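Local coordinates for chlamydomonas reinhardtii THB1 (Chlamydomonas reinhardtii, PDB 6CII), which binds one heme group as a group I truncated hemoglobin and probably takes up oxygen at the heme iron, at residues Met85-Phe90 with Ala121-Phe126. Sequence-based numbering, arbitrary orientation.
With HEM (protoporphyrin IX containing Fe), chain B.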
# COMPACT_ATOMS: atom_id res chain seq x y z
N MET A 85 -11.86 -11.18 -4.24
CA MET A 85 -11.34 -9.96 -3.61
C MET A 85 -12.42 -8.88 -3.62
O MET A 85 -13.08 -8.65 -4.64
CB MET A 85 -10.08 -9.45 -4.35
CG MET A 85 -9.58 -8.07 -3.82
SD MET A 85 -8.15 -7.49 -4.79
CE MET A 85 -8.36 -5.75 -4.60
N ASN A 86 -12.61 -8.20 -2.48
CA ASN A 86 -13.74 -7.29 -2.40
C ASN A 86 -13.39 -6.04 -1.60
O ASN A 86 -12.28 -5.88 -1.08
CB ASN A 86 -14.98 -8.01 -1.85
CG ASN A 86 -14.79 -8.53 -0.45
OD1 ASN A 86 -14.19 -7.88 0.40
ND2 ASN A 86 -15.35 -9.72 -0.18
N HIS A 87 -14.38 -5.15 -1.51
CA HIS A 87 -14.17 -3.87 -0.85
C HIS A 87 -13.86 -4.03 0.63
O HIS A 87 -13.15 -3.21 1.21
CB HIS A 87 -15.39 -2.99 -1.06
CG HIS A 87 -15.35 -2.22 -2.34
ND1 HIS A 87 -15.37 -2.82 -3.59
CD2 HIS A 87 -15.28 -0.88 -2.57
CE1 HIS A 87 -15.33 -1.89 -4.52
NE2 HIS A 87 -15.26 -0.71 -3.94
N HIS A 88 -14.39 -5.08 1.26
CA HIS A 88 -14.07 -5.29 2.66
C HIS A 88 -12.59 -5.63 2.83
O HIS A 88 -11.94 -5.13 3.76
CB HIS A 88 -14.93 -6.39 3.27
CG HIS A 88 -14.58 -6.73 4.69
ND1 HIS A 88 -14.67 -5.80 5.71
CD2 HIS A 88 -14.13 -7.87 5.25
CE1 HIS A 88 -14.30 -6.37 6.85
NE2 HIS A 88 -13.98 -7.63 6.59
N HIS A 89 -12.04 -6.44 1.91
CA HIS A 89 -10.60 -6.69 1.98
C HIS A 89 -9.82 -5.40 1.84
O HIS A 89 -8.80 -5.20 2.51
CB HIS A 89 -10.15 -7.65 0.88
CG HIS A 89 -10.75 -9.01 0.98
ND1 HIS A 89 -11.46 -9.58 -0.05
CD2 HIS A 89 -10.76 -9.91 1.99
CE1 HIS A 89 -11.90 -10.77 0.32
NE2 HIS A 89 -11.49 -10.99 1.56
N PHE A 90 -10.25 -4.53 0.93
CA PHE A 90 -9.60 -3.24 0.80
C PHE A 90 -9.59 -2.50 2.13
O PHE A 90 -8.55 -1.96 2.53
CB PHE A 90 -10.28 -2.41 -0.29
CG PHE A 90 -9.62 -1.09 -0.56
CD1 PHE A 90 -9.89 0.01 0.24
CD2 PHE A 90 -8.73 -0.96 -1.61
CE1 PHE A 90 -9.27 1.23 0.01
CE2 PHE A 90 -8.12 0.26 -1.86
CZ PHE A 90 -8.38 1.35 -1.06
N ALA A 121 -6.92 5.15 -4.24
CA ALA A 121 -6.64 3.97 -5.06
C ALA A 121 -7.83 3.04 -5.18
O ALA A 121 -7.81 2.15 -6.04
CB ALA A 121 -5.47 3.16 -4.48
N ARG A 122 -8.86 3.21 -4.36
CA ARG A 122 -9.97 2.27 -4.42
C ARG A 122 -10.63 2.22 -5.79
O ARG A 122 -10.76 1.11 -6.34
CB ARG A 122 -10.98 2.58 -3.31
CG ARG A 122 -11.82 1.39 -2.94
CD ARG A 122 -12.72 1.69 -1.75
NE ARG A 122 -13.92 2.38 -2.19
CZ ARG A 122 -14.98 2.60 -1.42
NH1 ARG A 122 -14.98 2.17 -0.17
NH2 ARG A 122 -16.03 3.24 -1.91
N PRO A 123 -11.05 3.34 -6.41
CA PRO A 123 -11.68 3.22 -7.74
C PRO A 123 -10.74 2.66 -8.77
O PRO A 123 -11.18 1.95 -9.68
CB PRO A 123 -12.08 4.66 -8.09
CG PRO A 123 -11.90 5.45 -6.86
CD PRO A 123 -10.99 4.74 -5.95
N LEU A 124 -9.45 3.00 -8.68
CA LEU A 124 -8.48 2.44 -9.60
C LEU A 124 -8.43 0.93 -9.48
O LEU A 124 -8.45 0.22 -10.48
CB LEU A 124 -7.09 3.04 -9.34
CG LEU A 124 -7.10 4.57 -9.52
CD1 LEU A 124 -5.71 5.17 -9.34
CD2 LEU A 124 -7.70 4.95 -10.88
N ILE A 125 -8.37 0.44 -8.25
CA ILE A 125 -8.21 -1.00 -8.04
C ILE A 125 -9.45 -1.76 -8.51
O ILE A 125 -9.33 -2.81 -9.16
CB ILE A 125 -7.90 -1.29 -6.56
CG1 ILE A 125 -6.43 -1.01 -6.23
CG2 ILE A 125 -8.26 -2.72 -6.22
CD1 ILE A 125 -6.20 -0.83 -4.76
N PHE A 126 -10.65 -1.26 -8.21
CA PHE A 126 -11.87 -2.00 -8.52
C PHE A 126 -12.48 -1.60 -9.85
O PHE A 126 -13.59 -2.06 -10.17
CB PHE A 126 -12.91 -1.82 -7.40
CG PHE A 126 -12.53 -2.53 -6.12
CD1 PHE A 126 -11.90 -1.85 -5.09
CD2 PHE A 126 -12.71 -3.90 -5.99
CE1 PHE A 126 -11.53 -2.50 -3.94
CE2 PHE A 126 -12.34 -4.56 -4.82
CZ PHE A 126 -11.74 -3.86 -3.81
CHA HEM B . -0.53 -6.79 -6.23
CHB HEM B . -1.18 -2.25 -4.52
CHC HEM B . -5.24 -3.79 -2.17
CHD HEM B . -3.94 -8.46 -3.14
C1A HEM B . -0.41 -5.44 -5.98
C2A HEM B . 0.64 -4.60 -6.51
C3A HEM B . 0.46 -3.37 -6.03
C4A HEM B . -0.68 -3.36 -5.17
CMA HEM B . 1.30 -2.11 -6.29
CAA HEM B . 1.72 -5.12 -7.48
CBA HEM B . 1.14 -5.04 -8.90
CGA HEM B . 2.22 -5.34 -9.90
O1A HEM B . 2.91 -4.37 -10.31
O2A HEM B . 2.40 -6.53 -10.27
C1B HEM B . -2.32 -2.32 -3.73
C2B HEM B . -2.84 -1.21 -2.98
C3B HEM B . -3.93 -1.60 -2.33
C4B HEM B . -4.18 -3.00 -2.63
CMB HEM B . -2.20 0.20 -2.96
CAB HEM B . -4.75 -0.65 -1.43
CBB HEM B . -5.51 -1.09 -0.43
C1C HEM B . -5.20 -5.17 -2.25
C2C HEM B . -6.18 -6.08 -1.67
C3C HEM B . -5.81 -7.34 -1.95
C4C HEM B . -4.57 -7.31 -2.69
CMC HEM B . -7.43 -5.58 -0.91
CAC HEM B . -6.49 -8.68 -1.56
CBC HEM B . -6.91 -8.83 -0.31
C1D HEM B . -2.87 -8.35 -4.02
C2D HEM B . -2.17 -9.49 -4.52
C3D HEM B . -1.22 -9.06 -5.39
C4D HEM B . -1.30 -7.63 -5.46
CMD HEM B . -2.46 -10.95 -4.10
CAD HEM B . -0.23 -9.96 -6.15
CBD HEM B . -0.95 -10.61 -7.34
CGD HEM B . 0.02 -11.52 -8.07
O1D HEM B . -0.34 -12.69 -8.32
O2D HEM B . 1.14 -11.06 -8.41
NA HEM B . -1.19 -4.63 -5.17
NB HEM B . -3.16 -3.41 -3.49
NC HEM B . -4.25 -5.96 -2.90
ND HEM B . -2.31 -7.21 -4.61
FE HEM B . -2.71 -5.31 -4.07
O HOH W 1 -13.62 -0.26 0.56
O HOH W 2 -15.08 1.60 -5.30
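Phe126 lays one ring face against the imidazole of His87: the centroids are 3.9 Å apart, the planes are inclined by 25°, and His87 CE1 comes within 3.3 Å of Phe126 CG, consistent with a face-to-face stack. Asn86 is the N-cap of helix 87-103 and forms a capping box with His89: His89 N donates to Asn86 OD1 (3.0 Å) and Asn86 N donates to His89 ND1 (3.0 Å). The start of this helix packs against residues 121-126 of helix 108-126, the G and H helices of the globin fold.

Phe90 is the knob, seated among Ala121, Arg122, Ile125 and Phe126. Arg122 CG stands 3.8 Å from the Phe90 ring centroid, only 5° off the normal, a CH-pi contact; the heme vinyl carbon CBB lies over the opposite face. Ile125 CD1 meets the ring edge at Phe90 CE2 (3.6 Å) and reaches HEM C3B at 3.4 Å. Met85 CE touches Ile125 CG2 (3.4 Å) and lies 3.7 Å from HEM C2C, while its side chain also packs on His76, the proximal axial ligand of the heme iron, in helix 72-82. Met85, Phe90 and Ile125 thus form part of the heme pocket wall.

No direct hydrogen bond joins the segments. One water donates to His87 O (3.1 Å) and accepts from Arg122 NH1 (2.9 Å); a second is hydrogen-bonded to His87 NE2 (2.7 Å) and accepts a weak bond from Arg122 NE (3.4 Å). The interface grades from apolar packing at the heme to stacked, water-bridged polar groups farther out, so side-chain packing and water bridges hold these two segments together.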